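Beta-lactamase (Burkholderia cenocepacia, PDB 5E2G) probably hydrolyses the amide bond of beta-lactam antibiotics as a class C serine hydrolase, giving substituted beta-amino acids, and may also act as a D-alanine carboxypeptidase. Local coordinates at residues 66-71 against 170-175; 72-77 against 243-248; 78-83 against 163-168; 180-185 against 226-231. All coordinates share one frame; numbering follows the deposited sequence. Where two conformers were deposited one is given.

Contact 1. Residues 66-71 against 170-175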
# COMPACT_ATOMS: atom_id res chain seq x y z
N THR A 66 -0.75 -3.16 -0.40
CA THR A 66 -0.70 -3.78 0.92
C THR A 66 -1.95 -4.62 1.18
O THR A 66 -1.87 -5.65 1.85
CB THR A 66 -0.51 -2.74 2.03
OG1 THR A 66 -1.62 -1.85 2.08
CG2 THR A 66 0.77 -1.95 1.81
N LEU A 67 -3.10 -4.20 0.63
CA LEU A 67 -4.32 -4.98 0.82
C LEU A 67 -4.33 -6.21 -0.07
O LEU A 67 -4.76 -7.28 0.35
CB LEU A 67 -5.54 -4.10 0.55
CG LEU A 67 -5.70 -3.00 1.60
CD1 LEU A 67 -6.36 -1.76 1.01
CD2 LEU A 67 -6.48 -3.52 2.79
N THR A 68 -3.84 -6.06 -1.30
CA THR A 68 -3.64 -7.21 -2.17
C THR A 68 -2.71 -8.24 -1.52
O THR A 68 -3.00 -9.44 -1.54
CB THR A 68 -3.08 -6.75 -3.51
OG1 THR A 68 -3.96 -5.79 -4.10
CG2 THR A 68 -2.93 -7.93 -4.45
N ALA A 69 -1.60 -7.78 -0.95
CA ALA A 69 -0.69 -8.69 -0.26
C ALA A 69 -1.38 -9.42 0.88
O ALA A 69 -1.14 -10.60 1.11
CB ALA A 69 0.53 -7.92 0.26
N THR A 70 -2.25 -8.72 1.61
CA THR A 70 -2.98 -9.35 2.70
C THR A 70 -3.89 -10.45 2.18
O THR A 70 -3.98 -11.53 2.78
CB THR A 70 -3.78 -8.31 3.47
OG1 THR A 70 -2.89 -7.30 3.95
CG2 THR A 70 -4.51 -8.94 4.65
N LEU A 71 -4.57 -10.20 1.06
CA LEU A 71 -5.43 -11.21 0.46
C LEU A 71 -4.63 -12.44 0.05
O LEU A 71 -5.05 -13.58 0.30
CB LEU A 71 -6.15 -10.62 -0.75
CG LEU A 71 -7.18 -11.54 -1.37
CD1 LEU A 71 -8.43 -11.62 -0.51
CD2 LEU A 71 -7.50 -11.09 -2.79
N THR A 170 -14.42 -8.59 -6.24
CA THR A 170 -15.34 -9.23 -5.30
C THR A 170 -14.62 -9.72 -4.05
O THR A 170 -15.12 -9.58 -2.93
CB THR A 170 -16.04 -10.39 -6.00
OG1 THR A 170 -16.77 -9.89 -7.13
CG2 THR A 170 -17.00 -11.11 -5.06
N LEU A 171 -13.43 -10.30 -4.21
CA LEU A 171 -12.66 -10.76 -3.06
C LEU A 171 -12.28 -9.60 -2.15
O LEU A 171 -12.20 -9.77 -0.93
CB LEU A 171 -11.40 -11.47 -3.53
CG LEU A 171 -11.53 -12.89 -4.08
CD1 LEU A 171 -10.27 -13.31 -4.81
CD2 LEU A 171 -11.84 -13.85 -2.94
N MSE A 172 -12.04 -8.43 -2.71
CA MSE A 172 -11.65 -7.29 -1.90
C MSE A 172 -12.85 -6.70 -1.15
O MSE A 172 -12.78 -6.43 0.05
CB MSE A 172 -11.00 -6.24 -2.78
CG MSE A 172 -9.74 -6.73 -3.47
SE MSE A 172 -8.21 -7.01 -2.27
CE MSE A 172 -7.49 -5.20 -2.32
N GLU A 173 -13.97 -6.52 -1.86
CA GLU A 173 -15.12 -5.82 -1.28
C GLU A 173 -16.05 -6.73 -0.48
O GLU A 173 -16.70 -6.25 0.46
CB GLU A 173 -15.88 -5.11 -2.40
CG GLU A 173 -14.97 -4.15 -3.20
CD GLU A 173 -15.70 -3.28 -4.21
OE1 GLU A 173 -16.80 -3.65 -4.68
OE2 GLU A 173 -15.16 -2.20 -4.55
N GLN A 174 -16.13 -8.01 -0.80
CA GLN A 174 -17.02 -8.92 -0.09
C GLN A 174 -16.29 -9.81 0.91
O GLN A 174 -16.95 -10.55 1.65
CB GLN A 174 -17.81 -9.79 -1.07
CG GLN A 174 -18.51 -9.02 -2.18
CD GLN A 174 -19.48 -7.97 -1.65
OE1 GLN A 174 -20.11 -8.15 -0.60
NE2 GLN A 174 -19.60 -6.86 -2.37
N ARG A 175 -14.96 -9.78 0.93
CA ARG A 175 -14.19 -10.65 1.80
C ARG A 175 -13.25 -9.82 2.66
O ARG A 175 -13.46 -9.71 3.86
CB ARG A 175 -13.40 -11.66 0.96
CG ARG A 175 -13.03 -12.95 1.66
CD ARG A 175 -12.07 -13.84 0.81
NE ARG A 175 -11.27 -14.78 1.62
CZ ARG A 175 -11.75 -15.87 2.22
NH1 ARG A 175 -13.04 -16.17 2.13
NH2 ARG A 175 -10.94 -16.64 2.92

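Contact 2. Residues 72-77 against 243-248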
# COMPACT_ATOMS: atom_id res chain seq x y z
N ALA A 72 -3.47 -12.23 -0.58
CA ALA A 72 -2.62 -13.34 -1.00
C ALA A 72 -2.11 -14.10 0.21
O ALA A 72 -2.02 -15.33 0.18
CB ALA A 72 -1.45 -12.83 -1.84
N SER A 73 -1.77 -13.38 1.27
CA SER A 73 -1.35 -14.00 2.52
C SER A 73 -2.48 -14.83 3.11
O SER A 73 -2.25 -15.92 3.66
CB SER A 73 -0.89 -12.91 3.49
OG SER A 73 -0.30 -13.44 4.65
N ASP A 74 -3.72 -14.36 2.99
CA ASP A 74 -4.84 -15.13 3.50
C ASP A 74 -5.04 -16.42 2.70
O ASP A 74 -5.24 -17.49 3.28
CB ASP A 74 -6.11 -14.30 3.50
CG ASP A 74 -7.23 -15.02 4.18
OD1 ASP A 74 -7.25 -15.02 5.43
OD2 ASP A 74 -8.10 -15.57 3.46
N ALA A 75 -5.03 -16.32 1.37
CA ALA A 75 -5.07 -17.52 0.54
C ALA A 75 -3.98 -18.51 0.94
O ALA A 75 -4.24 -19.71 1.07
CB ALA A 75 -4.92 -17.14 -0.93
N GLN A 76 -2.76 -18.02 1.16
CA GLN A 76 -1.68 -18.90 1.60
C GLN A 76 -2.04 -19.57 2.92
O GLN A 76 -1.81 -20.77 3.09
CB GLN A 76 -0.38 -18.10 1.72
CG GLN A 76 0.88 -18.94 1.75
CD GLN A 76 1.20 -19.45 3.13
OE1 GLN A 76 0.85 -18.83 4.13
NE2 GLN A 76 1.87 -20.60 3.21
N GLU A 77 -2.64 -18.81 3.84
CA GLU A 77 -3.00 -19.35 5.15
C GLU A 77 -4.06 -20.43 5.03
O GLU A 77 -4.10 -21.35 5.86
CB GLU A 77 -3.50 -18.24 6.08
CG GLU A 77 -2.41 -17.41 6.75
CD GLU A 77 -1.41 -18.26 7.53
OE1 GLU A 77 -0.23 -18.30 7.11
OE2 GLU A 77 -1.80 -18.89 8.54
N ALA A 243 -10.57 -12.09 12.82
CA ALA A 243 -10.64 -13.54 12.92
C ALA A 243 -9.24 -14.15 12.82
O ALA A 243 -8.34 -13.54 12.24
CB ALA A 243 -11.55 -14.09 11.82
N PRO A 244 -9.04 -15.34 13.39
CA PRO A 244 -7.66 -15.85 13.52
C PRO A 244 -6.93 -16.06 12.20
O PRO A 244 -5.73 -15.75 12.13
CB PRO A 244 -7.85 -17.18 14.27
CG PRO A 244 -9.30 -17.52 14.12
CD PRO A 244 -10.01 -16.20 14.08
N ARG A 245 -7.60 -16.57 11.16
CA ARG A 245 -6.91 -16.80 9.89
C ARG A 245 -6.44 -15.48 9.27
O ARG A 245 -5.30 -15.36 8.82
CB ARG A 245 -7.80 -17.56 8.90
CG ARG A 245 -7.19 -17.70 7.50
CD ARG A 245 -8.10 -18.51 6.56
NE ARG A 245 -7.74 -18.35 5.14
CZ ARG A 245 -8.45 -18.82 4.12
NH1 ARG A 245 -9.59 -19.48 4.34
NH2 ARG A 245 -8.03 -18.64 2.88
N LEU A 246 -7.32 -14.48 9.23
CA LEU A 246 -6.90 -13.19 8.70
C LEU A 246 -5.84 -12.55 9.58
O LEU A 246 -4.91 -11.92 9.06
CB LEU A 246 -8.10 -12.26 8.53
CG LEU A 246 -7.71 -10.88 7.99
CD1 LEU A 246 -6.93 -10.98 6.69
CD2 LEU A 246 -8.90 -9.98 7.82
N GLN A 247 -5.95 -12.69 10.90
CA GLN A 247 -4.95 -12.07 11.77
C GLN A 247 -3.57 -12.63 11.51
O GLN A 247 -2.60 -11.88 11.37
CB GLN A 247 -5.32 -12.26 13.24
CG GLN A 247 -4.38 -11.49 14.16
CD GLN A 247 -4.56 -9.99 14.06
OE1 GLN A 247 -5.42 -9.41 14.73
NE2 GLN A 247 -3.76 -9.34 13.21
N ARG A 248 -3.45 -13.97 11.45
CA ARG A 248 -2.19 -14.59 11.05
C ARG A 248 -1.76 -14.11 9.67
O ARG A 248 -0.59 -13.77 9.46
CB ARG A 248 -2.31 -16.11 11.07
CG ARG A 248 -2.65 -16.69 12.43
CD ARG A 248 -2.49 -18.21 12.48
NE ARG A 248 -3.44 -18.91 11.60
CZ ARG A 248 -4.61 -19.41 12.00
NH1 ARG A 248 -4.99 -19.28 13.27
NH2 ARG A 248 -5.40 -20.03 11.14

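Contact 3. Residues 78-83 against 163-168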
# COMPACT_ATOMS: atom_id res chain seq x y z
N GLY A 78 -4.93 -20.33 4.04
CA GLY A 78 -5.93 -21.36 3.84
C GLY A 78 -5.53 -22.47 2.92
O GLY A 78 -6.37 -23.29 2.53
N GLY A 79 -4.26 -22.54 2.54
CA GLY A 79 -3.79 -23.58 1.66
C GLY A 79 -4.21 -23.44 0.22
O GLY A 79 -4.01 -24.38 -0.56
N GLU A 80 -4.78 -22.31 -0.17
CA GLU A 80 -5.24 -22.16 -1.54
C GLU A 80 -4.11 -21.81 -2.48
O GLU A 80 -4.25 -22.00 -3.69
CB GLU A 80 -6.35 -21.13 -1.60
CG GLU A 80 -7.36 -21.35 -0.49
CD GLU A 80 -8.58 -20.49 -0.62
OE1 GLU A 80 -9.26 -20.58 -1.66
OE2 GLU A 80 -8.86 -19.71 0.32
N LEU A 81 -3.00 -21.30 -1.95
CA LEU A 81 -1.81 -21.07 -2.74
C LEU A 81 -0.58 -21.17 -1.84
O LEU A 81 -0.68 -21.17 -0.61
CB LEU A 81 -1.84 -19.71 -3.44
CG LEU A 81 -1.91 -18.41 -2.63
CD1 LEU A 81 -0.56 -17.98 -2.06
CD2 LEU A 81 -2.49 -17.32 -3.51
N SER A 82 0.57 -21.25 -2.49
CA SER A 82 1.86 -21.04 -1.85
C SER A 82 2.51 -19.83 -2.50
O SER A 82 2.42 -19.64 -3.72
CB SER A 82 2.76 -22.27 -1.99
OG SER A 82 4.12 -21.94 -1.76
N LEU A 83 3.15 -18.98 -1.69
CA LEU A 83 3.90 -17.88 -2.26
C LEU A 83 5.03 -18.37 -3.16
O LEU A 83 5.48 -17.62 -4.04
CB LEU A 83 4.46 -16.98 -1.16
CG LEU A 83 3.41 -16.21 -0.37
CD1 LEU A 83 4.11 -15.31 0.63
CD2 LEU A 83 2.51 -15.40 -1.31
N ALA A 163 -6.35 -18.47 -7.73
CA ALA A 163 -6.23 -19.51 -6.72
C ALA A 163 -7.45 -19.55 -5.81
O ALA A 163 -7.85 -20.63 -5.35
CB ALA A 163 -4.96 -19.30 -5.90
N MSE A 164 -8.07 -18.40 -5.53
CA MSE A 164 -9.20 -18.37 -4.61
C MSE A 164 -10.56 -18.56 -5.29
O MSE A 164 -11.59 -18.48 -4.64
CB MSE A 164 -9.20 -17.06 -3.83
CG MSE A 164 -7.96 -16.90 -2.96
SE MSE A 164 -8.05 -15.33 -1.83
CE MSE A 164 -9.08 -16.09 -0.35
N HIS A 165 -10.54 -18.81 -6.60
CA HIS A 165 -11.75 -19.13 -7.35
C HIS A 165 -12.77 -17.99 -7.26
O HIS A 165 -13.95 -18.21 -7.00
CB HIS A 165 -12.37 -20.44 -6.87
CG HIS A 165 -11.37 -21.50 -6.60
ND1 HIS A 165 -10.70 -22.17 -7.60
CD2 HIS A 165 -10.89 -21.99 -5.43
CE1 HIS A 165 -9.87 -23.05 -7.06
NE2 HIS A 165 -9.97 -22.96 -5.74
N GLN A 166 -12.30 -16.76 -7.48
CA GLN A 166 -13.21 -15.63 -7.41
C GLN A 166 -12.68 -14.48 -8.27
O GLN A 166 -11.50 -14.42 -8.62
CB GLN A 166 -13.43 -15.20 -5.96
CG GLN A 166 -14.49 -14.12 -5.77
CD GLN A 166 -15.85 -14.48 -6.35
OE1 GLN A 166 -16.17 -14.14 -7.49
NE2 GLN A 166 -16.66 -15.16 -5.56
N ASP A 167 -13.62 -13.61 -8.64
CA ASP A 167 -13.35 -12.28 -9.17
C ASP A 167 -12.50 -11.48 -8.19
O ASP A 167 -12.72 -11.54 -6.97
CB ASP A 167 -14.71 -11.60 -9.43
CG ASP A 167 -14.59 -10.16 -9.88
OD1 ASP A 167 -14.21 -9.91 -11.04
OD2 ASP A 167 -14.95 -9.27 -9.07
N PHE A 168 -11.53 -10.73 -8.70
CA PHE A 168 -10.63 -10.00 -7.81
C PHE A 168 -11.38 -8.95 -6.98
O PHE A 168 -11.30 -8.95 -5.75
CB PHE A 168 -9.49 -9.33 -8.58
CG PHE A 168 -8.62 -8.48 -7.70
CD1 PHE A 168 -7.65 -9.07 -6.91
CD2 PHE A 168 -8.83 -7.11 -7.61
CE1 PHE A 168 -6.86 -8.29 -6.05
CE2 PHE A 168 -8.05 -6.34 -6.76
CZ PHE A 168 -7.07 -6.93 -5.98
O HOH W 1 -6.38 -22.85 -5.16

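Contact 4. Residues 180-185 against 226-231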
# COMPACT_ATOMS: atom_id res chain seq x y z
N ILE A 180 -12.01 -6.66 7.91
CA ILE A 180 -11.35 -5.64 8.71
C ILE A 180 -12.35 -4.60 9.20
O ILE A 180 -11.98 -3.74 10.02
CB ILE A 180 -10.25 -4.91 7.91
CG1 ILE A 180 -9.46 -5.90 7.05
CG2 ILE A 180 -9.30 -4.14 8.83
CD1 ILE A 180 -8.22 -6.39 7.69
N GLY A 181 -13.59 -4.65 8.74
CA GLY A 181 -14.54 -3.62 9.08
C GLY A 181 -14.24 -2.33 8.35
O GLY A 181 -14.43 -1.24 8.92
N MSE A 182 -13.76 -2.42 7.12
CA MSE A 182 -13.52 -1.24 6.29
C MSE A 182 -14.74 -1.01 5.41
O MSE A 182 -14.86 -1.58 4.32
CB MSE A 182 -12.26 -1.42 5.45
CG MSE A 182 -11.01 -1.73 6.27
SE MSE A 182 -9.47 -2.18 5.15
CE MSE A 182 -9.15 -0.44 4.38
N THR A 183 -15.66 -0.18 5.90
CA THR A 183 -16.97 -0.01 5.28
C THR A 183 -17.04 1.17 4.32
O THR A 183 -18.11 1.45 3.78
CB THR A 183 -18.06 0.15 6.37
OG1 THR A 183 -17.80 1.34 7.13
CG2 THR A 183 -18.08 -1.02 7.30
N HIS A 184 -15.93 1.88 4.11
CA HIS A 184 -15.88 2.97 3.13
C HIS A 184 -14.62 2.84 2.28
O HIS A 184 -13.88 3.79 2.05
CB HIS A 184 -15.99 4.31 3.84
CG HIS A 184 -17.38 4.60 4.29
ND1 HIS A 184 -18.37 5.02 3.43
CD2 HIS A 184 -17.97 4.50 5.51
CE1 HIS A 184 -19.50 5.18 4.09
NE2 HIS A 184 -19.29 4.86 5.36
N THR A 185 -14.41 1.62 1.79
CA THR A 185 -13.23 1.25 1.03
C THR A 185 -13.70 0.51 -0.21
O THR A 185 -14.51 -0.42 -0.11
CB THR A 185 -12.29 0.37 1.86
OG1 THR A 185 -11.91 1.07 3.05
CG2 THR A 185 -11.05 0.01 1.08
N ALA A 226 -9.67 8.01 5.65
CA ALA A 226 -8.60 7.94 6.64
C ALA A 226 -8.96 6.97 7.74
O ALA A 226 -8.10 6.21 8.21
CB ALA A 226 -8.31 9.32 7.22
N ALA A 227 -10.23 6.96 8.17
CA ALA A 227 -10.65 6.04 9.22
C ALA A 227 -10.41 4.60 8.81
O ALA A 227 -9.86 3.80 9.58
CB ALA A 227 -12.12 6.28 9.56
N ASP A 228 -10.81 4.23 7.59
CA ASP A 228 -10.69 2.83 7.17
C ASP A 228 -9.23 2.41 7.05
O ASP A 228 -8.86 1.32 7.50
CB ASP A 228 -11.42 2.62 5.84
CG ASP A 228 -12.90 2.32 6.02
OD1 ASP A 228 -13.45 2.55 7.12
OD2 ASP A 228 -13.52 1.86 5.04
N LEU A 229 -8.40 3.25 6.44
CA LEU A 229 -6.98 2.93 6.35
C LEU A 229 -6.36 2.84 7.74
O LEU A 229 -5.51 1.98 8.01
CB LEU A 229 -6.25 3.98 5.51
CG LEU A 229 -4.97 3.52 4.83
CD1 LEU A 229 -5.20 2.17 4.18
CD2 LEU A 229 -4.52 4.53 3.80
N LEU A 230 -6.81 3.70 8.66
CA LEU A 230 -6.34 3.63 10.03
C LEU A 230 -6.73 2.30 10.67
O LEU A 230 -5.94 1.70 11.40
CB LEU A 230 -6.91 4.80 10.83
CG LEU A 230 -6.26 5.02 12.20
CD1 LEU A 230 -4.74 5.21 12.03
CD2 LEU A 230 -6.90 6.21 12.89
N ARG A 231 -7.96 1.84 10.42
CA ARG A 231 -8.40 0.58 11.01
C ARG A 231 -7.54 -0.58 10.50
O ARG A 231 -7.24 -1.51 11.25
CB ARG A 231 -9.88 0.36 10.70
CG ARG A 231 -10.50 -0.76 11.49
CD ARG A 231 -12.02 -0.74 11.42
NE ARG A 231 -12.60 -1.84 12.18
CZ ARG A 231 -12.78 -1.83 13.50
NH1 ARG A 231 -12.43 -0.76 14.20
NH2 ARG A 231 -13.30 -2.87 14.12

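Contact 1. Residues 66-71 against 170-175
M172, a selenomethionine, has CG anti to its carbonyl carbon (chi1 -61°) and then bends twice, at chi2 and chi3, so that its tip curls away from its own helix toward segment 66-71. L71 answers with CG anti to the backbone N (chi1 -174°), which sends its two methyls across to segment 170-175. The contact is a helix-helix crossing in the all-helical part of the class C beta-lactamase fold: the local axes of 66-71 and 170-175 run almost perpendicular, at 84°, and stay 11.0 Å apart at their closest. The gap is filled largely by M172 and L71. CE of M172 pushes against the root of L67, 3.6 Å from its CB, and also lies beside the backbone N of T68, at 3.9 Å. Higher up the same helix, CD2 of L71 sits 4.0 Å from CB of L171, the two leucines crossing at about a right angle, and the same methyl reaches SE of M172 at 4.2 Å. The interface is therefore apolar and buried, and the polar groups at its margin look elsewhere: T68 OG1 bonds to the carbonyl of P218, and R175 sends NH2 to the carboxylate of D74. M164 of helix 150-164 packs on both L71 and R175. The start of helix 64-77 carries a sequence consistent with the SxxK motif of serine beta-lactamases; the T68 side chain lies near it without touching. Within 66-71, T66 O accepts two bonds, from T70 N and from T70 OG1, the hydroxyl 2.9 Å away and in the carbonyl plane.

Contact 2. Residues 72-77 against 243-248
Two helices of the helical part of the class C beta-lactamase fold cross here, the last turn of 64-77 against the first turn of 244-252, with local axes 8.8 Å apart at an angle of 122°. Apolar packing is slight: CB of E77 touches CG of R245 at 4.0 Å. Hydrogen bonding centres on R245, whose chain is extended from CG to NE and carries the guanidinium alongside the last turn of helix 64-77. It grips one atom side-on with two nitrogens: NE lies 3.2 Å from D74 O and NH2 3.0 Å from the same oxygen. D74 O is close to the guanidinium plane, yet both donors stand well above the carbonyl plane, so neither follows a lone pair. Charge pairing adds a second layer. The D74 carboxylate, turned with CG anti to the backbone N, lies flat over one guanidinium face, the two planes only 3° apart. OD2 is 3.1 Å from NH2, but no N-H points at it, so the pairing is electrostatic. The same OD2 also meets R175, and R245 NH2 pairs with E80; these acids probably offset the close approach of the two arginines. Nearer the surface E77 folds at chi2, and its OE2 comes to the edge of the R248 guanidinium, where NE makes a weak, charge-assisted bond of 3.5 Å to that oxygen.

Contact 3. Residues 78-83 against 163-168
E80 extends beyond CG and crosses the side chain of M164, a selenomethionine, at about a right angle, and its carboxylate lies against M164. OE2 stands 3.7 Å from M164 CE, which the bend at chi3 brings round to it, while OE1 rests 3.7 Å from M164 CA. These are contacts of a carboxylate with carbon; the charge of E80 is answered by R245, which pairs with OE2. A163 faces the other segment squarely, its CB 3.6 Å from E80 O. With L81 CG in the crowded position between backbone N and carbonyl carbon (chi1 62°), CB and CD2 of L81 both lie 4.0 Å from A163 CB. A water bridges the two backbones, donating to E80 O and to A163 O, 2.7 Å from each. Both segments turn here at helix ends: G79, with positive phi, closes helix 64-77 in a Schellman motif, and H165 does the same for helix 150-164. The contact thus joins two helix C-termini. L81 reaches back onto A75 and Q76 of helix 64-77, Y90 of helix 87-90 packs on both L81 and A163, and M164 leads on to L171 and R175 of helix 168-180.

Contact 4. Residues 180-185 against 226-231
Segment 180-185 leaves helix 168-180 through a Schellman motif, with G181 at positive phi (73°), and then runs as an irregular chain past the first two turns of helix 226-235; the closest CA pair is M182 and D228, 5.0 Å apart. At G181, R231 comes so near that a beta carbon there would clash with its NE. D228 carries the contact. With CG anti to its carbonyl carbon, it points its carboxylate into the chain, and OD2 accepts two bonds on different lone pairs. H184 N, 2.6 Å from OD2, uses the syn side; T185 OG1, 2.7 Å from OD2, donates to the anti side and also meets the hydroxyl of T224. M182, a selenomethionine, lies alongside, its CE 3.6 Å from D228 O. One helical turn on, R231 extends from CG to NE and places NE 2.9 Å from I180 O, in the carbonyl plane but with a bent N-H angle of 132°. A helix-borne aspartate thus ties down main-chain and hydroxyl donors of a loop, while R231 NE binds the carbonyl of I180 just before the Schellman turn: structural packing in the class C beta-lactamase fold, where helix 226-235 lies against strands 25-32 and 332-338 of the central antiparallel sheet.

From the N terminus, helix 64-77 supplies the first segments of contacts 1 and 2, and the turn after it that of contact 3. The chain returns first at 163-168, closing contact 3, then at 170-175 for contact 1, which therefore encloses contact 3. Contact 4 opens next at 180-185 and closes at 226-231, in series with contacts 1 and 3; contact 2 closes last, at 243-248, so contacts 3 and 4 lie within its span. Contacts 1 and 2 cross, their segments alternating. Salt bridges tie contact 2 to contacts 1 and 3, whereas contact 4 meets contacts 1 and 2 through packing (L67 on M182, L246 on I180), linking the helical part to the helix beside the sheet.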